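Local coordinates for 2-oxoglutarate dehydrogenase E3 component (Thermus thermophilus, PDB 2EQ7), which reoxidises the dihydrolipoyl groups of the 2-oxoglutarate dehydrogenase E2 component with its bound FAD, most likely passing the electrons to NAD+, at the interface of chains A and C and the interface of chains B and A. Sequence-based numbering; all coordinates share one arbitrary frame. Chains: chain A/B, 2-oxoglutarate dehydrogenase E3 component; chain C, 2-oxoglutarate dehydrogenase E2 component.

Contact 1: the interface of chains A and C. Residues chain A 395, 423, 425, 429, 449; chain C 5, 8, 31.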
ATOM      1  N   ASP A 395      22.861 -10.368  -1.730  1.00 21.18           N
ATOM      2  CA  ASP A 395      21.939  -9.369  -1.182  1.00 20.15           C
ATOM      3  C   ASP A 395      20.583  -9.424  -1.886  1.00 19.91           C
ATOM      4  O   ASP A 395      19.719  -8.575  -1.652  1.00 18.08           O
ATOM      5  CB  ASP A 395      22.504  -7.952  -1.325  1.00 19.22           C
ATOM      6  CG  ASP A 395      21.760  -6.939  -0.466  1.00 18.45           C
ATOM      7  OD1 ASP A 395      21.544  -5.795  -0.922  1.00 19.42           O
ATOM      8  OD2 ASP A 395      21.406  -7.289   0.677  1.00 19.00           O
ATOM      9  N   SER A 423      17.574  -6.381  -5.022  1.00 17.11           N
ATOM     10  CA  SER A 423      18.384  -6.658  -3.846  1.00 16.43           C
ATOM     11  C   SER A 423      17.781  -5.838  -2.716  1.00 16.05           C
ATOM     12  O   SER A 423      16.957  -4.956  -2.962  1.00 15.95           O
ATOM     13  CB  SER A 423      19.824  -6.207  -4.072  1.00 18.96           C
ATOM     14  OG  SER A 423      19.879  -4.797  -4.224  1.00 18.42           O
ATOM     15  N   GLU A 425      19.297  -3.700  -1.021  1.00 16.17           N
ATOM     16  CA  GLU A 425      19.794  -2.345  -1.230  1.00 16.54           C
ATOM     17  C   GLU A 425      18.908  -1.587  -2.217  1.00 15.77           C
ATOM     18  O   GLU A 425      18.593  -0.415  -2.007  1.00 16.49           O
ATOM     19  CB  GLU A 425      21.232  -2.376  -1.755  1.00 18.65           C
ATOM     20  CG  GLU A 425      21.772  -0.999  -2.102  1.00 20.27           C
ATOM     21  CD  GLU A 425      23.185  -1.037  -2.654  1.00 22.62           C
ATOM     22  OE1 GLU A 425      23.729  -2.147  -2.830  1.00 20.96           O
ATOM     23  OE2 GLU A 425      23.744   0.047  -2.916  1.00 23.83           O
ATOM     24  N   ARG A 429      16.958   1.679  -1.031  1.00 17.61           N
ATOM     25  CA  ARG A 429      17.391   2.940  -1.629  1.00 19.15           C
ATOM     26  C   ARG A 429      16.278   3.661  -2.384  1.00 17.84           C
ATOM     27  O   ARG A 429      16.365   4.863  -2.627  1.00 18.58           O
ATOM     28  CB  ARG A 429      18.547   2.684  -2.598  1.00 21.54           C
ATOM     29  CG  ARG A 429      19.871   2.341  -1.946  1.00 26.01           C
ATOM     30  CD  ARG A 429      20.695   3.593  -1.734  1.00 32.27           C
ATOM     31  NE  ARG A 429      22.086   3.289  -1.415  1.00 36.02           N
ATOM     32  CZ  ARG A 429      23.058   4.195  -1.414  1.00 36.84           C
ATOM     33  NH1 ARG A 429      24.302   3.839  -1.111  1.00 36.37           N
ATOM     34  NH2 ARG A 429      22.786   5.456  -1.724  1.00 35.65           N
ATOM     35  N   TRP A 449      20.067  -5.254   4.155  1.00 22.81           N
ATOM     36  CA  TRP A 449      21.236  -4.915   3.358  1.00 26.11           C
ATOM     37  C   TRP A 449      22.448  -4.608   4.231  1.00 28.39           C
ATOM     38  O   TRP A 449      23.538  -5.131   3.999  1.00 28.39           O
ATOM     39  CB  TRP A 449      20.918  -3.711   2.462  1.00 25.44           C
ATOM     40  CG  TRP A 449      22.110  -3.115   1.761  1.00 26.27           C
ATOM     41  CD1 TRP A 449      23.105  -3.792   1.114  1.00 26.42           C
ATOM     42  CD2 TRP A 449      22.411  -1.721   1.613  1.00 25.54           C
ATOM     43  NE1 TRP A 449      24.006  -2.905   0.572  1.00 25.20           N
ATOM     44  CE2 TRP A 449      23.605  -1.628   0.862  1.00 26.51           C
ATOM     45  CE3 TRP A 449      21.787  -0.540   2.040  1.00 26.15           C
ATOM     46  CZ2 TRP A 449      24.190  -0.399   0.530  1.00 25.66           C
ATOM     47  CZ3 TRP A 449      22.370   0.683   1.710  1.00 26.28           C
ATOM     48  CH2 TRP A 449      23.560   0.741   0.961  1.00 25.76           C
TER
ATOM     49  N   ALA C   5      21.300  -0.329  -7.426  1.00 49.21           N
ATOM     50  CA  ALA C   5      22.375  -0.792  -6.553  1.00 50.05           C
ATOM     51  C   ALA C   5      23.564  -1.284  -7.373  1.00 50.82           C
ATOM     52  O   ALA C   5      24.710  -1.216  -6.926  1.00 50.17           O
ATOM     53  CB  ALA C   5      21.874  -1.906  -5.636  1.00 49.67           C
ATOM     54  N   ARG C   8      25.561   1.642  -8.387  1.00 57.65           N
ATOM     55  CA  ARG C   8      26.282   2.140  -7.223  1.00 57.95           C
ATOM     56  C   ARG C   8      27.549   1.315  -7.014  1.00 58.77           C
ATOM     57  O   ARG C   8      28.605   1.854  -6.677  1.00 58.23           O
ATOM     58  CB  ARG C   8      25.384   2.062  -5.980  1.00 57.33           C
ATOM     59  CG  ARG C   8      25.995   2.626  -4.698  1.00 57.26           C
ATOM     60  CD  ARG C   8      26.988   1.663  -4.059  1.00 57.17           C
ATOM     61  NE  ARG C   8      26.352   0.415  -3.642  1.00 56.46           N
ATOM     62  CZ  ARG C   8      26.994  -0.600  -3.070  1.00 56.56           C
ATOM     63  NH1 ARG C   8      28.299  -0.520  -2.845  1.00 56.31           N
ATOM     64  NH2 ARG C   8      26.335  -1.696  -2.722  1.00 55.52           N
ATOM     65  N   LYS C  31      23.142  -6.152  -9.057  1.00 59.39           N
ATOM     66  CA  LYS C  31      24.360  -5.894  -8.297  1.00 60.00           C
ATOM     67  C   LYS C  31      25.170  -7.173  -8.113  1.00 60.73           C
ATOM     68  O   LYS C  31      26.380  -7.125  -7.888  1.00 61.04           O
ATOM     69  CB  LYS C  31      24.019  -5.294  -6.929  1.00 59.30           C
ATOM     70  CG  LYS C  31      23.175  -6.195  -6.051  1.00 58.62           C
ATOM     71  CD  LYS C  31      22.815  -5.517  -4.738  1.00 57.53           C
ATOM     72  CE  LYS C  31      24.033  -5.252  -3.873  1.00 56.61           C
ATOM     73  NZ  LYS C  31      23.630  -4.710  -2.546  1.00 53.52           N
TER
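Charge pairing across the contact centres on the carboxylate of A:Glu425, which C:Arg8 and C:Lys31 both reach. The glutamate chain runs out straight, CG opposite the backbone N (chi1 175°), carrying the carboxylate to C:Arg8. C:Arg8 grips it side-on with two nitrogens: NE lies 2.7 Å from OE2 of A:Glu425, on the syn lone pair of that oxygen, while NH2 donates to OE1 at 2.6 Å, nearly straight and in the guanidinium plane. The two planes are not flush but 38° apart. C:Lys31 comes from the other side and puts its ammonium NZ 2.6 Å from A:Glu425 OE1, on the anti lone pair, so OE1 takes two donors. NZ also bridges to the second acid, 2.9 Å from A:Asp395 OD1. The backbone N of A:Glu425 meets that same OD1 from the opposite face of the carboxylate, tying the two acids together.

Packing adds CB of C:Ala5, 3.4 Å from CD of A:Glu425, and the indole of A:Trp449, whose face centre lies against CG of A:Glu425 and whose NE1 edge nears C:Lys31 NZ. Both basic side chains are poorly ordered, so their poses deserve caution.

Here A:Asp395 and A:Glu425 receive two basic side chains of the E3-binding domain, helping to hold dihydrolipoamide dehydrogenase on E2.

Contact 2: the interface of chains A and C. Residues chain A 394, 396, 420-421; chain C 23-25, 30, 32.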
ATOM      1  N   THR A 394      24.769 -12.255  -2.332  1.00 25.51           N
ATOM      2  CA  THR A 394      24.272 -11.416  -3.416  1.00 24.15           C
ATOM      3  C   THR A 394      23.337 -10.293  -2.968  1.00 21.70           C
ATOM      4  O   THR A 394      23.047  -9.385  -3.742  1.00 22.91           O
ATOM      5  CB  THR A 394      23.513 -12.257  -4.444  1.00 24.08           C
ATOM      6  OG1 THR A 394      22.300 -12.743  -3.851  1.00 24.41           O
ATOM      7  CG2 THR A 394      24.361 -13.443  -4.892  1.00 25.73           C
ATOM      8  N   ARG A 396      20.393 -10.409  -2.758  1.00 18.83           N
ATOM      9  CA  ARG A 396      19.119 -10.526  -3.463  1.00 20.23           C
ATOM     10  C   ARG A 396      18.004 -10.809  -2.457  1.00 17.60           C
ATOM     11  O   ARG A 396      18.184 -11.603  -1.537  1.00 15.13           O
ATOM     12  CB  ARG A 396      19.169 -11.656  -4.503  1.00 23.79           C
ATOM     13  CG  ARG A 396      17.829 -11.878  -5.195  1.00 28.58           C
ATOM     14  CD  ARG A 396      17.852 -13.004  -6.219  1.00 34.66           C
ATOM     15  NE  ARG A 396      18.477 -12.614  -7.480  1.00 38.90           N
ATOM     16  CZ  ARG A 396      18.322 -13.278  -8.622  1.00 41.06           C
ATOM     17  NH1 ARG A 396      17.561 -14.364  -8.661  1.00 42.85           N
ATOM     18  NH2 ARG A 396      18.920 -12.856  -9.728  1.00 41.94           N
ATOM     19  N   PHE A 420      11.334  -8.243  -9.960  1.00 17.54           N
ATOM     20  CA  PHE A 420      12.470  -7.625 -10.637  1.00 19.94           C
ATOM     21  C   PHE A 420      13.816  -8.150 -10.127  1.00 20.50           C
ATOM     22  O   PHE A 420      14.868  -7.600 -10.463  1.00 21.02           O
ATOM     23  CB  PHE A 420      12.424  -6.096 -10.474  1.00 21.77           C
ATOM     24  CG  PHE A 420      11.220  -5.441 -11.115  1.00 23.78           C
ATOM     25  CD1 PHE A 420      10.480  -6.098 -12.089  1.00 26.42           C
ATOM     26  CD2 PHE A 420      10.855  -4.147 -10.769  1.00 26.93           C
ATOM     27  CE1 PHE A 420       9.399  -5.476 -12.709  1.00 27.18           C
ATOM     28  CE2 PHE A 420       9.777  -3.514 -11.383  1.00 27.56           C
ATOM     29  CZ  PHE A 420       9.048  -4.182 -12.356  1.00 26.70           C
ATOM     30  N   LYS A 421      13.781  -9.212  -9.325  1.00 20.43           N
ATOM     31  CA  LYS A 421      14.999  -9.805  -8.771  1.00 21.94           C
ATOM     32  C   LYS A 421      15.839  -8.745  -8.058  1.00 21.35           C
ATOM     33  O   LYS A 421      17.069  -8.755  -8.128  1.00 19.60           O
ATOM     34  CB  LYS A 421      15.825 -10.455  -9.887  1.00 24.71           C
ATOM     35  CG  LYS A 421      15.050 -11.463 -10.721  1.00 29.58           C
ATOM     36  CD  LYS A 421      15.928 -12.098 -11.789  1.00 34.31           C
ATOM     37  CE  LYS A 421      15.107 -12.959 -12.737  1.00 36.01           C
ATOM     38  NZ  LYS A 421      14.329 -14.003 -12.011  1.00 39.94           N
TER
ATOM     39  N   THR C  23      21.575 -10.223 -15.866  1.00 59.89           N
ATOM     40  CA  THR C  23      20.765 -11.430 -15.743  1.00 58.96           C
ATOM     41  C   THR C  23      19.432 -11.086 -15.086  1.00 58.60           C
ATOM     42  O   THR C  23      18.639 -11.971 -14.761  1.00 57.77           O
ATOM     43  CB  THR C  23      21.474 -12.510 -14.895  1.00 58.85           C
ATOM     44  OG1 THR C  23      21.650 -12.034 -13.554  1.00 58.15           O
ATOM     45  CG2 THR C  23      22.832 -12.849 -15.492  1.00 58.27           C
ATOM     46  N   GLY C  24      19.195  -9.793 -14.891  1.00 58.22           N
ATOM     47  CA  GLY C  24      17.955  -9.353 -14.281  1.00 58.42           C
ATOM     48  C   GLY C  24      16.818  -9.387 -15.282  1.00 58.54           C
ATOM     49  O   GLY C  24      17.015  -9.778 -16.434  1.00 58.24           O
ATOM     50  N   LEU C  25      15.629  -8.979 -14.849  1.00 58.09           N
ATOM     51  CA  LEU C  25      14.464  -8.971 -15.726  1.00 57.94           C
ATOM     52  C   LEU C  25      14.782  -8.140 -16.963  1.00 57.95           C
ATOM     53  O   LEU C  25      15.049  -6.943 -16.865  1.00 57.06           O
ATOM     54  CB  LEU C  25      13.251  -8.384 -14.996  1.00 57.78           C
ATOM     55  CG  LEU C  25      11.869  -8.732 -15.560  1.00 57.47           C
ATOM     56  CD1 LEU C  25      10.796  -8.108 -14.690  1.00 57.33           C
ATOM     57  CD2 LEU C  25      11.742  -8.244 -16.987  1.00 56.91           C
ATOM     58  N   LEU C  30      22.087  -6.810 -12.433  1.00 58.68           N
ATOM     59  CA  LEU C  30      21.863  -6.878 -10.994  1.00 58.82           C
ATOM     60  C   LEU C  30      23.195  -6.650 -10.287  1.00 59.01           C
ATOM     61  O   LEU C  30      24.255  -6.921 -10.852  1.00 58.80           O
ATOM     62  CB  LEU C  30      21.299  -8.248 -10.609  1.00 58.61           C
ATOM     63  CG  LEU C  30      19.998  -8.676 -11.295  1.00 58.66           C
ATOM     64  CD1 LEU C  30      19.635 -10.087 -10.861  1.00 58.08           C
ATOM     65  CD2 LEU C  30      18.880  -7.705 -10.944  1.00 58.60           C
ATOM     66  N   GLU C  32      24.499  -8.317  -8.210  1.00 61.53           N
ATOM     67  CA  GLU C  32      25.171  -9.601  -8.061  1.00 62.46           C
ATOM     68  C   GLU C  32      25.933  -9.937  -9.339  1.00 62.87           C
ATOM     69  O   GLU C  32      26.864 -10.743  -9.325  1.00 62.67           O
ATOM     70  CB  GLU C  32      24.157 -10.704  -7.749  1.00 62.89           C
ATOM     71  CG  GLU C  32      23.177 -10.994  -8.871  1.00 63.55           C
ATOM     72  CD  GLU C  32      22.159 -12.055  -8.494  1.00 64.10           C
ATOM     73  OE1 GLU C  32      21.364 -12.451  -9.370  1.00 64.61           O
ATOM     74  OE2 GLU C  32      22.151 -12.489  -7.322  1.00 64.28           O
TER
HETATM   75  O   HOH W   1      21.153 -14.632  -5.384  1.00 32.35           O
HETATM   76  O   HOH W   2      15.921  -6.668 -12.709  1.00 37.46           O
HETATM   77  O   HOH W   3      18.349 -14.178 -12.476  1.00 58.26           O
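A:Arg396 faces C:Glu32, on helix 31-34, in a salt bridge, with the guanidinium NH2 2.5 Å from the carboxylate OE1. The N-H bonds of NH2 do not point at OE1 (one is aimed at a water), so the attraction is one of charge rather than a directed hydrogen bond, and the two planes are 30° apart. The arginine chain runs out straight and then bends at its third torsion (chi3 -78°), which swings the guanidinium toward the acid. CB of A:Lys421 lies over the rim of one guanidinium face and backs it.

Apolar contacts flank the pair. A:Thr394 and C:Glu32 run side by side, pointing the same way, their CB atoms 3.7 Å apart. C:Leu30 sends CD1 to 3.9 Å from CB of A:Lys421. CD1 of C:Leu25 touches the rim of the A:Phe420 ring at CD1, 3.3 Å away, the two side chains crossing at a slant. The other methyl of C:Leu30, CD2, makes van der Waals contact with the carbonyl O of A:Lys421.

Waters fill in between the polar groups. One links the hydroxyl OG1 of A:Thr394 to OE2 of C:Glu32, and another joins the carbonyl O of A:Phe420 to the backbone N of C:Leu25. This neighbouring part of the E3–E2 interface is thus held by charge, methyl groups and solvent together. A third water lies in the guanidinium plane at its edge, 3.1 Å from NH2 of A:Arg396, and reaches the carbonyl O of C:Thr23.

Contact 3: the interface of chains B and A. Residues chain B 67-69; chain A 73-76.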
ATOM      1  N   GLY B  67     -23.661  -1.775   7.356  1.00 14.81           N
ATOM      2  CA  GLY B  67     -23.997  -2.863   8.256  1.00 17.02           C
ATOM      3  C   GLY B  67     -24.207  -2.480   9.708  1.00 16.88           C
ATOM      4  O   GLY B  67     -24.381  -3.351  10.555  1.00 16.09           O
ATOM      5  N   ALA B  68     -24.195  -1.187  10.012  1.00 19.47           N
ATOM      6  CA  ALA B  68     -24.390  -0.765  11.391  1.00 21.38           C
ATOM      7  C   ALA B  68     -25.110   0.564  11.506  1.00 24.04           C
ATOM      8  O   ALA B  68     -25.293   1.280  10.521  1.00 25.61           O
ATOM      9  CB  ALA B  68     -23.050  -0.687  12.111  1.00 20.30           C
ATOM     10  N   LYS B  69     -25.525   0.875  12.726  1.00 25.34           N
ATOM     11  CA  LYS B  69     -26.208   2.122  13.016  1.00 29.23           C
ATOM     12  C   LYS B  69     -25.519   2.746  14.218  1.00 30.67           C
ATOM     13  O   LYS B  69     -25.590   2.217  15.327  1.00 29.52           O
ATOM     14  CB  LYS B  69     -27.687   1.862  13.321  1.00 31.32           C
ATOM     15  CG  LYS B  69     -28.461   1.288  12.139  1.00 35.84           C
ATOM     16  CD  LYS B  69     -29.938   1.098  12.455  1.00 39.00           C
ATOM     17  CE  LYS B  69     -30.152   0.055  13.541  1.00 41.64           C
ATOM     18  NZ  LYS B  69     -31.600  -0.176  13.808  1.00 43.56           N
TER
ATOM     19  N   VAL A  73     -23.231   1.486  19.107  1.00 28.03           N
ATOM     20  CA  VAL A  73     -23.052   0.929  17.778  1.00 25.40           C
ATOM     21  C   VAL A  73     -23.985  -0.268  17.702  1.00 25.74           C
ATOM     22  O   VAL A  73     -23.829  -1.231  18.454  1.00 24.91           O
ATOM     23  CB  VAL A  73     -21.608   0.454  17.551  1.00 25.64           C
ATOM     24  CG1 VAL A  73     -21.469  -0.125  16.152  1.00 24.72           C
ATOM     25  CG2 VAL A  73     -20.643   1.614  17.749  1.00 26.33           C
ATOM     26  N   GLU A  74     -24.963  -0.196  16.806  1.00 23.74           N
ATOM     27  CA  GLU A  74     -25.925  -1.279  16.653  1.00 25.65           C
ATOM     28  C   GLU A  74     -25.748  -1.998  15.323  1.00 23.39           C
ATOM     29  O   GLU A  74     -25.834  -1.391  14.259  1.00 23.79           O
ATOM     30  CB  GLU A  74     -27.352  -0.735  16.754  1.00 28.81           C
ATOM     31  CG  GLU A  74     -28.416  -1.816  16.830  1.00 35.63           C
ATOM     32  CD  GLU A  74     -29.820  -1.249  16.887  1.00 39.03           C
ATOM     33  OE1 GLU A  74     -30.078  -0.382  17.750  1.00 42.65           O
ATOM     34  OE2 GLU A  74     -30.668  -1.676  16.074  1.00 40.37           O
ATOM     35  N   LEU A  75     -25.504  -3.300  15.391  1.00 22.47           N
ATOM     36  CA  LEU A  75     -25.323  -4.096  14.187  1.00 20.44           C
ATOM     37  C   LEU A  75     -26.624  -4.262  13.408  1.00 20.82           C
ATOM     38  O   LEU A  75     -27.686  -4.455  13.993  1.00 20.91           O
ATOM     39  CB  LEU A  75     -24.781  -5.483  14.546  1.00 20.35           C
ATOM     40  CG  LEU A  75     -24.718  -6.479  13.384  1.00 21.22           C
ATOM     41  CD1 LEU A  75     -23.732  -5.977  12.342  1.00 20.99           C
ATOM     42  CD2 LEU A  75     -24.305  -7.855  13.893  1.00 20.52           C
ATOM     43  N   ASP A  76     -26.532  -4.171  12.086  1.00 18.82           N
ATOM     44  CA  ASP A  76     -27.682  -4.369  11.213  1.00 19.31           C
ATOM     45  C   ASP A  76     -27.219  -5.491  10.293  1.00 18.39           C
ATOM     46  O   ASP A  76     -26.749  -5.236   9.184  1.00 17.37           O
ATOM     47  CB  ASP A  76     -27.973  -3.113  10.385  1.00 20.51           C
ATOM     48  CG  ASP A  76     -29.225  -3.253   9.533  1.00 22.33           C
ATOM     49  OD1 ASP A  76     -29.579  -4.391   9.155  1.00 23.00           O
ATOM     50  OD2 ASP A  76     -29.852  -2.219   9.224  1.00 26.71           O
TER
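B:Lys69 and A:Glu74 lie side by side across the subunit boundary, their side chains pointing the same way from paired antiparallel strands. The glutamate chain is stretched out, with CG opposite the backbone N (chi1 -171°), and carries its carboxylate alongside the far end of the lysine. The lysine bends at its third torsion (chi3 -65°), which brings NZ to 2.9 Å from OE2 of A:Glu74 in a salt bridge and hydrogen bond. NZ approaches from above the carboxylate, 53° out of its plane, while CE packs 3.6 Å from CD of A:Glu74. With an alanine in place of A:Glu74, the ammonium of B:Lys69 would probably be left without this partner and the end of the lysine freer to turn.

Between the strands, the backbones of the same two residues bond both ways: N of B:Lys69 gives to O of A:Glu74 at 2.8 Å, and N of A:Glu74 gives to O of B:Lys69 at 2.9 Å. One step along, N of A:Asp76 donates to O of B:Gly67 at 2.8 Å, continuing the ladder past B:Ala68 and A:Leu75. Those main-chain bonds do not depend on side-chain identity, so the ion pair adds to a register already set by the backbone.

In the fold, strand 68-70 of one subunit joins strand 73-75 of the other as a small intermolecular sheet, with A:Asp76 leading into helix 77-101.

Contact 1 and contact 2 are neighbouring parts of one E3–E2 interface, their C-alpha centres about 10 Å apart. Consecutive residues stitch them together: A:Thr394, A:Asp395 and A:Arg396 on chain A, and C:Leu30, C:Lys31 and C:Glu32 on chain C, where helix 31-34 serves both. Contact 3 lies about 50 Å from contact 1 and joins the two E3 subunits, with a two-fold twin. Contact 1 is centred about 21 Å from the active-site A:His434 and contact 3 about 35 Å, so these patches probably serve assembly, of the dimer and of E3 on E2, rather than chemistry directly.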